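PDB 3FI7: Lmo1076 protein from Listeria monocytogenes serovar 1/2a, which probably hydrolyses the glycan strands of peptidoglycan as a GH73 N-acetylglucosaminidase, this chain being the catalytic domain of the virulence-associated, autoinhibited autolysin Auto. Local coordinates for residues A[55-60]-A[172-177]; A[35-40]-A[114-119]; A[144-147]-A[151-154]; A[60-65]-A[77-82]; A[154-159]-A[168-173]. All coordinates share one frame; numbering follows the deposited sequence.

Contact 1 (A[55-60]-A[172-177])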
# COMPACT_ATOMS: atom_id res chain seq x y z
N MET A 55 -4.87 -2.20 -0.45
CA MET A 55 -3.55 -2.45 0.14
C MET A 55 -2.41 -1.89 -0.71
O MET A 55 -1.45 -1.30 -0.19
CB MET A 55 -3.33 -3.95 0.37
CG MET A 55 -1.96 -4.26 0.97
SD MET A 55 -1.62 -6.02 1.21
CE MET A 55 -2.39 -6.30 2.81
N ILE A 56 -2.49 -2.10 -2.02
CA ILE A 56 -1.45 -1.63 -2.92
C ILE A 56 -1.45 -0.11 -2.93
O ILE A 56 -0.39 0.51 -2.88
CB ILE A 56 -1.64 -2.20 -4.35
CG1 ILE A 56 -1.44 -3.71 -4.35
CG2 ILE A 56 -0.68 -1.53 -5.32
CD1 ILE A 56 -2.11 -4.42 -5.52
N ALA A 57 -2.63 0.50 -2.98
CA ALA A 57 -2.72 1.96 -2.94
C ALA A 57 -2.16 2.52 -1.63
O ALA A 57 -1.44 3.51 -1.63
CB ALA A 57 -4.15 2.41 -3.15
N GLN A 58 -2.49 1.88 -0.52
CA GLN A 58 -1.95 2.30 0.77
C GLN A 58 -0.43 2.19 0.79
O GLN A 58 0.25 3.10 1.27
CB GLN A 58 -2.53 1.49 1.93
CG GLN A 58 -3.83 2.03 2.46
CD GLN A 58 -4.12 1.54 3.87
OE1 GLN A 58 -4.39 0.36 4.08
NE2 GLN A 58 -4.07 2.45 4.84
N ALA A 59 0.10 1.08 0.27
CA ALA A 59 1.54 0.88 0.29
C ALA A 59 2.25 1.96 -0.51
O ALA A 59 3.28 2.46 -0.08
CB ALA A 59 1.92 -0.49 -0.21
N ALA A 60 1.69 2.32 -1.66
CA ALA A 60 2.31 3.32 -2.53
C ALA A 60 2.27 4.69 -1.86
O ALA A 60 3.23 5.46 -1.92
CB ALA A 60 1.62 3.39 -3.89
N THR A 172 -7.87 7.79 -6.12
CA THR A 172 -7.19 8.30 -7.30
C THR A 172 -6.08 7.34 -7.74
O THR A 172 -5.92 7.09 -8.92
CB THR A 172 -6.64 9.72 -7.07
OG1 THR A 172 -7.72 10.60 -6.75
CG2 THR A 172 -5.92 10.23 -8.32
N LEU A 173 -5.32 6.81 -6.78
CA LEU A 173 -4.31 5.81 -7.10
C LEU A 173 -4.96 4.58 -7.72
O LEU A 173 -4.51 4.07 -8.73
CB LEU A 173 -3.54 5.40 -5.85
CG LEU A 173 -2.52 6.41 -5.33
CD1 LEU A 173 -2.32 6.26 -3.84
CD2 LEU A 173 -1.23 6.20 -6.06
N ILE A 174 -6.05 4.13 -7.10
CA ILE A 174 -6.73 2.93 -7.56
C ILE A 174 -7.23 3.06 -9.01
O ILE A 174 -6.96 2.18 -9.82
CB ILE A 174 -7.86 2.53 -6.61
CG1 ILE A 174 -7.26 1.96 -5.32
CG2 ILE A 174 -8.81 1.53 -7.27
CD1 ILE A 174 -8.26 1.79 -4.18
N SER A 175 -7.92 4.14 -9.35
CA SER A 175 -8.37 4.28 -10.74
C SER A 175 -7.25 4.63 -11.73
O SER A 175 -7.28 4.19 -12.86
CB SER A 175 -9.53 5.27 -10.87
OG SER A 175 -9.08 6.58 -10.59
N SER A 176 -6.28 5.41 -11.30
CA SER A 176 -5.22 5.85 -12.20
C SER A 176 -4.32 4.70 -12.63
O SER A 176 -3.77 4.71 -13.74
CB SER A 176 -4.37 6.95 -11.55
OG SER A 176 -5.11 8.14 -11.39
N TYR A 177 -4.16 3.71 -11.76
CA TYR A 177 -3.36 2.53 -12.11
C TYR A 177 -4.19 1.25 -12.28
O TYR A 177 -3.63 0.15 -12.34
CB TYR A 177 -2.21 2.34 -11.09
CG TYR A 177 -1.19 3.45 -11.17
CD1 TYR A 177 -0.04 3.32 -11.93
CD2 TYR A 177 -1.41 4.66 -10.52
CE1 TYR A 177 0.88 4.35 -12.03
CE2 TYR A 177 -0.49 5.70 -10.61
CZ TYR A 177 0.65 5.54 -11.37
OH TYR A 177 1.56 6.58 -11.46
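Ala57 fits its methyl group against the start of the Leu173 and Ile174 side chains, and apolar packing carries most of the contact between helix 52-63 and helix 166-176. Its CB sits 3.8 Å from CG1 of Ile174 and 4.1 Å from CB of Leu173, so one small side chain bridges two consecutive residues of the other helix. Leu173 also meets the backbone: with its CG anti to the carbonyl carbon (chi1 -75°), CD1 comes to 3.6 Å from the carbonyl O of Ala57. Trp65 touches the same leucine side chain. The small alanine lets the backbones close to 5.9 Å between the CA atoms of Ala57 and Leu173.

No hydrogen bond passes between the two segments. On the outward flank of 172-177, Thr172 O is gripped twice, by Ser176 N at 2.9 Å and by Ser176 OG at 2.8 Å, the two donors arriving from opposite faces of the carbonyl plane. Tyr177, where the helix gives way, places its ring edge in plane with Leu173 O. On helix 52-63 the amide of Gln58 is held at both ends, by Tyr166 OH and Asn123 ND2.

A buried helix enclosed by other helices, here with the last helix of the domain laid along one side, is characteristic of the lysozyme-like fold, to whose clan this glucosaminidase family belongs.

Contact 2 (A[35-40]-A[114-119])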
# COMPACT_ATOMS: atom_id res chain seq x y z
N ASN A 35 4.01 -3.45 -9.53
CA ASN A 35 4.32 -4.79 -10.04
C ASN A 35 5.05 -5.63 -9.00
O ASN A 35 4.87 -6.84 -8.95
CB ASN A 35 5.15 -4.72 -11.32
CG ASN A 35 4.43 -4.02 -12.47
OD1 ASN A 35 3.21 -3.84 -12.44
ND2 ASN A 35 5.18 -3.62 -13.48
N SER A 36 5.87 -4.99 -8.17
CA SER A 36 6.69 -5.71 -7.21
C SER A 36 5.93 -6.20 -5.97
O SER A 36 6.42 -7.08 -5.27
CB SER A 36 7.88 -4.86 -6.76
OG SER A 36 7.47 -3.90 -5.80
N ILE A 37 4.76 -5.65 -5.68
CA ILE A 37 4.01 -6.10 -4.50
C ILE A 37 2.63 -6.69 -4.78
O ILE A 37 1.96 -7.16 -3.87
CB ILE A 37 3.83 -4.95 -3.49
CG1 ILE A 37 3.08 -3.78 -4.13
CG2 ILE A 37 5.19 -4.50 -2.92
CD1 ILE A 37 2.42 -2.84 -3.09
N SER A 38 2.19 -6.66 -6.04
CA SER A 38 0.81 -7.04 -6.35
C SER A 38 0.54 -8.52 -6.06
O SER A 38 -0.53 -8.87 -5.57
CB SER A 38 0.45 -6.70 -7.81
OG SER A 38 1.22 -7.48 -8.72
N THR A 39 1.51 -9.38 -6.35
CA THR A 39 1.36 -10.81 -6.10
C THR A 39 1.14 -11.11 -4.61
O THR A 39 0.21 -11.82 -4.24
CB THR A 39 2.59 -11.60 -6.57
OG1 THR A 39 2.89 -11.23 -7.91
CG2 THR A 39 2.32 -13.12 -6.48
N GLN A 40 2.00 -10.55 -3.77
CA GLN A 40 1.90 -10.75 -2.33
C GLN A 40 0.65 -10.10 -1.78
O GLN A 40 0.03 -10.62 -0.86
CB GLN A 40 3.15 -10.20 -1.61
CG GLN A 40 4.42 -10.98 -1.93
CD GLN A 40 5.70 -10.14 -1.80
OE1 GLN A 40 5.77 -8.98 -2.25
NE2 GLN A 40 6.73 -10.73 -1.20
N PRO A 114 12.18 -8.54 7.01
CA PRO A 114 12.99 -9.33 6.07
C PRO A 114 12.74 -8.92 4.62
O PRO A 114 13.64 -9.00 3.78
CB PRO A 114 12.51 -10.76 6.29
CG PRO A 114 11.91 -10.76 7.67
CD PRO A 114 11.30 -9.39 7.83
N SER A 115 11.51 -8.49 4.34
CA SER A 115 11.15 -8.04 3.00
C SER A 115 9.80 -7.34 3.03
O SER A 115 9.15 -7.26 4.08
CB SER A 115 11.06 -9.22 2.03
OG SER A 115 9.92 -10.02 2.32
N HIS A 116 9.37 -6.85 1.87
CA HIS A 116 8.10 -6.17 1.76
C HIS A 116 6.93 -7.07 2.16
O HIS A 116 5.88 -6.58 2.59
CB HIS A 116 7.90 -5.64 0.34
CG HIS A 116 8.73 -4.44 0.04
ND1 HIS A 116 9.17 -4.14 -1.23
CD2 HIS A 116 9.22 -3.47 0.85
CE1 HIS A 116 9.88 -3.03 -1.20
NE2 HIS A 116 9.93 -2.60 0.05
N LYS A 117 7.11 -8.38 2.03
CA LYS A 117 6.02 -9.30 2.31
C LYS A 117 5.52 -9.17 3.74
O LYS A 117 4.32 -9.07 3.98
CB LYS A 117 6.42 -10.75 2.04
CG LYS A 117 5.30 -11.73 2.32
CD LYS A 117 5.74 -13.17 2.13
CE LYS A 117 4.69 -14.14 2.64
NZ LYS A 117 5.17 -15.56 2.55
N GLU A 118 6.45 -9.16 4.69
CA GLU A 118 6.09 -9.12 6.11
C GLU A 118 5.49 -7.76 6.48
O GLU A 118 4.64 -7.65 7.36
CB GLU A 118 7.29 -9.45 6.99
CG GLU A 118 7.75 -10.91 6.90
CD GLU A 118 8.58 -11.23 5.66
OE1 GLU A 118 8.75 -12.43 5.35
OE2 GLU A 118 9.08 -10.30 4.99
N SER A 119 5.94 -6.72 5.78
CA SER A 119 5.40 -5.37 5.95
C SER A 119 3.93 -5.31 5.48
O SER A 119 3.06 -4.80 6.20
CB SER A 119 6.27 -4.36 5.19
OG SER A 119 5.72 -3.06 5.20
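Gln40 and Ile37 of helix 29-47 meet the first turn of helix 116-129 through Lys117 and His116. The turn is prepared by Ser115, its N-cap residue: Ser115 OG accepts from Lys117 N at 3.3 Å, with an N-H...O angle of 147°. The same hydroxyl donates to OE2 of Glu118 at 2.8 Å, meeting the carboxylate on its syn side and only 17° out of its plane, so the cap is tied both to the backbone and to a side chain one turn on.

The ring of His116 comes beside Ile37, whose CG2 lies 4.3 Å from ND1 of His116, oblique to the ring. The other ring nitrogen, NE2, is bonded to Gly71 O, and the ring of Tyr76 packs edge-to-face with the imidazole, which together fix its orientation.

At Lys117 the contact is with the root of the side chain. The amide nitrogen NE2 of Gln40 reaches CB of Lys117 at 3.3 Å, the two chains crossing at about a right angle. Because CG of Lys117 is anti to its backbone N (chi1 -180°), the extended chain carries the ammonium group away from helix 29-47.

Ile37 and Gln40 also pack on Leu120 one turn further along helix 116-129, while Ile37 reaches Ile56 and Ala59, so helix 29-47 rests on both helix 116-129 and helix 52-63.

Contact 3 (A[144-147]-A[151-154])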
# COMPACT_ATOMS: atom_id res chain seq x y z
N GLU A 144 -16.10 -8.41 3.34
CA GLU A 144 -17.47 -8.87 3.57
C GLU A 144 -18.42 -7.75 4.00
O GLU A 144 -19.63 -7.95 4.05
CB GLU A 144 -17.54 -10.06 4.56
CG GLU A 144 -17.21 -9.72 6.03
CD GLU A 144 -15.71 -9.77 6.33
OE1 GLU A 144 -15.36 -9.96 7.51
OE2 GLU A 144 -14.89 -9.62 5.40
N ASN A 145 -17.89 -6.56 4.30
CA ASN A 145 -18.73 -5.42 4.65
C ASN A 145 -18.67 -4.27 3.64
O ASN A 145 -19.42 -3.30 3.75
CB ASN A 145 -18.35 -4.85 6.02
CG ASN A 145 -18.58 -5.82 7.15
OD1 ASN A 145 -19.50 -6.64 7.11
ND2 ASN A 145 -17.74 -5.74 8.17
N ALA A 146 -17.76 -4.35 2.68
CA ALA A 146 -17.58 -3.24 1.74
C ALA A 146 -17.98 -3.67 0.33
O ALA A 146 -17.30 -4.48 -0.28
CB ALA A 146 -16.14 -2.75 1.77
N LYS A 147 -19.08 -3.12 -0.17
CA LYS A 147 -19.57 -3.52 -1.49
C LYS A 147 -18.52 -3.25 -2.57
O LYS A 147 -18.27 -4.09 -3.43
CB LYS A 147 -20.89 -2.81 -1.83
CG LYS A 147 -22.08 -3.33 -1.04
CD LYS A 147 -23.34 -2.54 -1.34
CE LYS A 147 -24.52 -3.05 -0.52
NZ LYS A 147 -25.77 -2.29 -0.80
N ASP A 151 -16.06 1.93 -0.48
CA ASP A 151 -16.57 1.83 0.89
C ASP A 151 -15.41 1.59 1.84
O ASP A 151 -15.38 2.14 2.94
CB ASP A 151 -17.59 0.69 1.00
CG ASP A 151 -18.77 0.88 0.08
OD1 ASP A 151 -19.09 -0.06 -0.69
OD2 ASP A 151 -19.38 1.97 0.13
N ALA A 152 -14.45 0.79 1.39
CA ALA A 152 -13.29 0.49 2.20
C ALA A 152 -12.42 1.73 2.41
O ALA A 152 -12.01 2.00 3.53
CB ALA A 152 -12.48 -0.64 1.58
N THR A 153 -12.14 2.48 1.34
CA THR A 153 -11.27 3.64 1.48
C THR A 153 -11.96 4.70 2.35
O THR A 153 -11.33 5.31 3.21
CB THR A 153 -10.84 4.25 0.12
OG1 THR A 153 -12.00 4.69 -0.60
CG2 THR A 153 -10.08 3.22 -0.73
N ALA A 154 -13.26 4.89 2.12
CA ALA A 154 -14.05 5.82 2.93
C ALA A 154 -13.98 5.43 4.41
O ALA A 154 -13.95 6.29 5.27
CB ALA A 154 -15.51 5.87 2.46
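Asp151 meets Ala146 and Lys147 where the loop after helix 116-129 runs into helix 149-156. With CG anti to the carbonyl carbon (chi1 -60°), the aspartate sends its carboxylate back past the beginning of its own helix. There OD1 is hydrogen-bonded to Thr148 N. The same OD1 of Asp151 lies 3.1 Å from Lys147 N and 3.5 Å from CB of Lys147.

Lys147 behaves differently beyond its CB. Its CG is likewise anti to the carbonyl carbon (chi1 -73°), but from there the chain is fully extended and takes the ammonium group away from the aspartate, so the charged ends do not pair.

On the apolar side, the methyl of Ala146 packs 3.8 Å from CB of Asp151 and 4.2 Å from CB of Ala152, both alanines being buried. The loop is secured from outside as well: Ala146 O bonds Tyr51 OH, and Glu144 forms a salt bridge with Arg128.

An acidic side chain in the first turn that takes the N-H of the residue just before the helix is one arm of a capping box, placed here at the start of helix 149-156.

Contact 4 (A[60-65]-A[77-82])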
# COMPACT_ATOMS: atom_id res chain seq x y z
N ALA A 60 1.69 2.32 -1.66
CA ALA A 60 2.31 3.32 -2.53
C ALA A 60 2.27 4.69 -1.86
O ALA A 60 3.23 5.46 -1.92
CB ALA A 60 1.62 3.39 -3.89
N LEU A 61 1.15 4.97 -1.21
CA LEU A 61 0.93 6.26 -0.58
C LEU A 61 1.81 6.45 0.66
O LEU A 61 2.45 7.49 0.82
CB LEU A 61 -0.55 6.41 -0.22
CG LEU A 61 -1.06 7.78 0.22
CD1 LEU A 61 -0.84 8.81 -0.88
CD2 LEU A 61 -2.53 7.67 0.60
N GLU A 62 1.86 5.43 1.52
CA GLU A 62 2.54 5.54 2.81
C GLU A 62 4.06 5.43 2.68
O GLU A 62 4.80 5.89 3.55
CB GLU A 62 2.04 4.48 3.80
CG GLU A 62 0.53 4.51 4.04
CD GLU A 62 0.09 5.76 4.77
OE1 GLU A 62 0.59 6.00 5.89
OE2 GLU A 62 -0.77 6.49 4.24
N SER A 63 4.51 4.82 1.60
CA SER A 63 5.94 4.62 1.36
C SER A 63 6.54 5.52 0.25
O SER A 63 7.74 5.44 0.00
CB SER A 63 6.18 3.17 0.97
OG SER A 63 5.89 2.96 -0.42
N ASN A 64 5.71 6.35 -0.42
CA ASN A 64 6.13 7.14 -1.62
C ASN A 64 6.67 6.23 -2.74
O ASN A 64 7.82 6.37 -3.17
CB ASN A 64 7.14 8.25 -1.24
CG ASN A 64 7.59 9.11 -2.45
OD1 ASN A 64 6.86 9.30 -3.41
ND2 ASN A 64 8.80 9.64 -2.36
N TRP A 65 5.84 5.30 -3.19
CA TRP A 65 6.22 4.37 -4.25
C TRP A 65 7.48 3.62 -3.87
O TRP A 65 8.33 3.37 -4.71
CB TRP A 65 6.43 5.13 -5.56
CG TRP A 65 5.22 5.90 -5.95
CD1 TRP A 65 5.01 7.24 -5.81
CD2 TRP A 65 4.03 5.37 -6.55
NE1 TRP A 65 3.76 7.58 -6.28
CE2 TRP A 65 3.14 6.45 -6.74
CE3 TRP A 65 3.63 4.09 -6.94
CZ2 TRP A 65 1.88 6.28 -7.31
CZ3 TRP A 65 2.37 3.92 -7.49
CH2 TRP A 65 1.51 5.01 -7.67
N ASN A 77 10.03 -1.29 5.47
CA ASN A 77 8.89 -0.88 6.28
C ASN A 77 8.03 0.12 5.50
O ASN A 77 8.21 1.34 5.62
CB ASN A 77 9.40 -0.28 7.61
CG ASN A 77 8.30 -0.01 8.62
OD1 ASN A 77 7.12 0.14 8.27
ND2 ASN A 77 8.68 0.08 9.90
N LEU A 78 7.10 -0.41 4.70
CA LEU A 78 6.34 0.42 3.77
C LEU A 78 5.37 1.36 4.46
O LEU A 78 5.06 2.43 3.95
CB LEU A 78 5.56 -0.46 2.78
CG LEU A 78 6.39 -1.37 1.88
CD1 LEU A 78 5.49 -2.38 1.16
CD2 LEU A 78 7.24 -0.56 0.88
N PHE A 79 4.88 0.96 5.63
CA PHE A 79 3.83 1.73 6.27
C PHE A 79 4.35 2.57 7.43
O PHE A 79 3.57 3.22 8.13
CB PHE A 79 2.68 0.81 6.68
CG PHE A 79 2.09 0.03 5.53
CD1 PHE A 79 1.03 0.54 4.80
CD2 PHE A 79 2.62 -1.20 5.16
CE1 PHE A 79 0.48 -0.17 3.74
CE2 PHE A 79 2.08 -1.91 4.11
CZ PHE A 79 1.01 -1.40 3.39
N GLY A 80 5.66 2.59 7.63
CA GLY A 80 6.26 3.38 8.70
C GLY A 80 5.79 2.97 10.08
O GLY A 80 5.55 3.81 10.95
N ILE A 81 5.65 1.66 10.29
CA ILE A 81 5.18 1.13 11.56
C ILE A 81 6.25 1.24 12.65
O ILE A 81 7.39 0.83 12.45
CB ILE A 81 4.78 -0.35 11.41
CG1 ILE A 81 3.62 -0.49 10.43
CG2 ILE A 81 4.44 -0.96 12.77
CD1 ILE A 81 2.49 0.50 10.69
N LYS A 82 5.87 1.79 13.80
CA LYS A 82 6.80 1.91 14.93
C LYS A 82 6.93 0.61 15.71
O LYS A 82 6.02 -0.22 15.71
CB LYS A 82 6.38 3.06 15.86
CG LYS A 82 6.76 4.43 15.33
CD LYS A 82 6.32 5.52 16.28
CE LYS A 82 6.52 6.88 15.67
NZ LYS A 82 5.68 7.90 16.35
O HOH W 1 1.03 4.00 7.71
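Close van der Waals packing plus one water bridge joins Glu62 and Ser63, at the C-terminal end of helix 52-63, to Leu78 and Phe79 in the type I turn of residues 77-80. Ser63 presses its CB onto the carbonyl O of Leu78 at 3.3 Å, and CD2 of Leu78 comes alongside the same CB at 3.9 Å. The serine hydroxyl is turned between its backbone N and carbonyl carbon (chi1 81°), where Ala59 O and Gly66 N bind it, which leaves the methylene to do the touching.

Glu62 bends at chi2 (-67°) and crosses Phe79 at about a right angle, its CG approaching ring atom CD1 obliquely at 4.1 Å. Although the side chains cross, the carboxylate and ring planes are only 12° apart. A water bridges the Glu62 carboxylate and the Phe79 carbonyl, donating to OE1 of Glu62 and to Phe79 O, 2.7 Å from each, while OE2 is bonded to Tyr166 OH. A glutamate near the C-terminal end of a buried helix recalls the layout of the lysozyme-like fold, to whose clan this glucosaminidase domain belongs.

The turn itself is braced by Asn77, whose amide pairs with the backbone of Ile81: OD1 accepts from Ile81 N at 2.9 Å, and ND2 donates to Ile81 O at 3.0 Å. The second bond lies in the amide plane of Asn77 and falls on a carbonyl lone pair. ND2 also reaches Ala111 O in the strand beyond.

Contact 5 (A[154-159]-A[168-173])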
# COMPACT_ATOMS: atom_id res chain seq x y z
N ALA A 154 -13.26 4.89 2.12
CA ALA A 154 -14.05 5.82 2.93
C ALA A 154 -13.98 5.43 4.41
O ALA A 154 -13.95 6.29 5.27
CB ALA A 154 -15.51 5.87 2.46
N TRP A 155 -13.93 4.13 4.69
CA TRP A 155 -13.82 3.69 6.08
C TRP A 155 -12.45 4.01 6.69
O TRP A 155 -12.35 4.35 7.87
CB TRP A 155 -14.16 2.20 6.23
CG TRP A 155 -14.41 1.83 7.67
CD1 TRP A 155 -13.53 1.26 8.54
CD2 TRP A 155 -15.63 2.01 8.39
NE1 TRP A 155 -14.12 1.08 9.76
CE2 TRP A 155 -15.42 1.53 9.70
CE3 TRP A 155 -16.89 2.53 8.07
CZ2 TRP A 155 -16.41 1.55 10.69
CZ3 TRP A 155 -17.88 2.56 9.05
CH2 TRP A 155 -17.63 2.07 10.34
N LEU A 156 -11.39 3.90 5.90
CA LEU A 156 -10.04 4.17 6.38
C LEU A 156 -9.83 5.65 6.71
O LEU A 156 -9.06 6.00 7.61
CB LEU A 156 -8.99 3.71 5.36
CG LEU A 156 -8.97 2.21 5.05
CD1 LEU A 156 -7.96 1.91 3.95
CD2 LEU A 156 -8.64 1.41 6.30
N GLN A 157 -10.51 6.53 5.99
CA GLN A 157 -10.35 7.96 6.22
C GLN A 157 -10.86 8.30 7.61
O GLN A 157 -11.95 7.88 8.00
CB GLN A 157 -11.10 8.76 5.16
CG GLN A 157 -11.02 10.27 5.35
CD GLN A 157 -11.53 11.04 4.16
OE1 GLN A 157 -11.07 10.85 3.03
NE2 GLN A 157 -12.49 11.93 4.40
N GLY A 158 -10.07 9.06 8.37
CA GLY A 158 -10.42 9.39 9.73
C GLY A 158 -10.08 8.30 10.73
O GLY A 158 -10.07 8.52 11.93
N ARG A 159 -9.79 7.09 10.24
CA ARG A 159 -9.43 6.01 11.14
C ARG A 159 -7.97 5.61 11.02
O ARG A 159 -7.25 5.59 12.01
CB ARG A 159 -10.35 4.80 10.96
CG ARG A 159 -11.77 5.06 11.45
CD ARG A 159 -12.68 3.84 11.32
NE ARG A 159 -14.06 4.20 11.64
CZ ARG A 159 -14.89 4.81 10.80
NH1 ARG A 159 -16.12 5.10 11.19
NH2 ARG A 159 -14.49 5.12 9.57
N SER A 168 -9.98 9.97 -0.92
CA SER A 168 -9.86 10.51 -2.27
C SER A 168 -8.49 10.20 -2.89
O SER A 168 -8.40 9.86 -4.07
CB SER A 168 -10.13 12.02 -2.24
OG SER A 168 -9.60 12.64 -3.40
N LYS A 169 -7.42 10.29 -2.10
CA LYS A 169 -6.09 9.91 -2.57
C LYS A 169 -6.01 8.43 -2.94
O LYS A 169 -5.51 8.09 -4.01
CB LYS A 169 -5.03 10.23 -1.51
CG LYS A 169 -4.94 11.72 -1.21
CD LYS A 169 -3.96 12.00 -0.09
CE LYS A 169 -4.13 13.43 0.41
NZ LYS A 169 -3.25 13.71 1.56
N LEU A 170 -6.49 7.55 -2.06
CA LEU A 170 -6.50 6.13 -2.36
C LEU A 170 -7.31 5.85 -3.62
O LEU A 170 -6.87 5.10 -4.49
CB LEU A 170 -7.07 5.31 -1.20
CG LEU A 170 -6.25 5.30 0.08
CD1 LEU A 170 -6.99 4.56 1.20
CD2 LEU A 170 -4.88 4.69 -0.17
N ASN A 171 -8.50 6.45 -3.72
CA ASN A 171 -9.34 6.27 -4.91
C ASN A 171 -8.64 6.72 -6.19
O ASN A 171 -8.81 6.09 -7.23
CB ASN A 171 -10.67 7.01 -4.76
CG ASN A 171 -11.53 6.45 -3.64
OD1 ASN A 171 -11.32 5.32 -3.18
ND2 ASN A 171 -12.51 7.23 -3.19
N THR A 172 -7.87 7.79 -6.12
CA THR A 172 -7.19 8.30 -7.30
C THR A 172 -6.08 7.34 -7.74
O THR A 172 -5.92 7.09 -8.92
CB THR A 172 -6.64 9.72 -7.07
OG1 THR A 172 -7.72 10.60 -6.75
CG2 THR A 172 -5.92 10.23 -8.32
N LEU A 173 -5.32 6.81 -6.78
CA LEU A 173 -4.31 5.81 -7.10
C LEU A 173 -4.96 4.58 -7.72
O LEU A 173 -4.51 4.07 -8.73
CB LEU A 173 -3.54 5.40 -5.85
CG LEU A 173 -2.52 6.41 -5.33
CD1 LEU A 173 -2.32 6.26 -3.84
CD2 LEU A 173 -1.23 6.20 -6.06
O HOH W 2 -11.66 11.91 0.71
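Leu156, in the last turn of helix 149-156, and Gln157 just beyond it face Leu170 and Ser168 of helix 166-176, one through a methyl group and the other through a water. Just before them, Trp155 sets its indole against Arg159. CZ of Arg159 lies 3.5 Å above the Trp155 ring, over its centre, so the guanidinium covers one face of the indole. Its NH2 meanwhile donates to Trp155 O at 2.8 Å, in the carbonyl plane and on a lone pair, which holds the flat group in place; NE1 of the indole is bonded to Tyr137 O.

Leu156 brings CD1 to CD1 of Leu170 at 3.9 Å, the two leucines crossing at about a right angle. Both reach helix 52-63 as well, Leu156 at Val54 and Gln58, Leu170 at Ala57 and Leu61. The pair therefore fills the junction of three helices in the lysozyme-like domain, two of them consecutive in the chain and the third the buried helix 52-63.

Gln157 leaves the helix with CG anti to its backbone N (chi1 178°), and its extended chain points OE1 at the first turn of helix 166-176. There OE1 accepts from Ala167 N directly and from a water at 2.6 Å, which in turn accepts from Ser168 N at 3.0 Å.

Beyond Gly158, the backbone N of Arg159 donates to Leu156 O at 2.9 Å.

Helix 52-63 joins most of the contacts. Contacts 1 and 4 share Ala60 on it, and Ala59 meets Ile37 of contact 2, CB to CD1, at 3.7 Å. Glu62 of contact 4, near the end of this helix, sits where the catalytic glutamate of the lysozyme-like fold would be expected. Contacts 1 and 5, centres about 10 Å apart, share Thr172 and Leu173. Contacts 2 and 4 are tied by a probable hydrogen bond from Leu78 N to Ser119 OG (3.0 Å). Contact 3 joins contact 5 through Thr153 OG1 and Asn171 OD1, 2.7 Å apart, but lies about 23 Å from contact 2, centre to centre. Contacts 3 and 4 are both nested inside the long loop closed by contact 1.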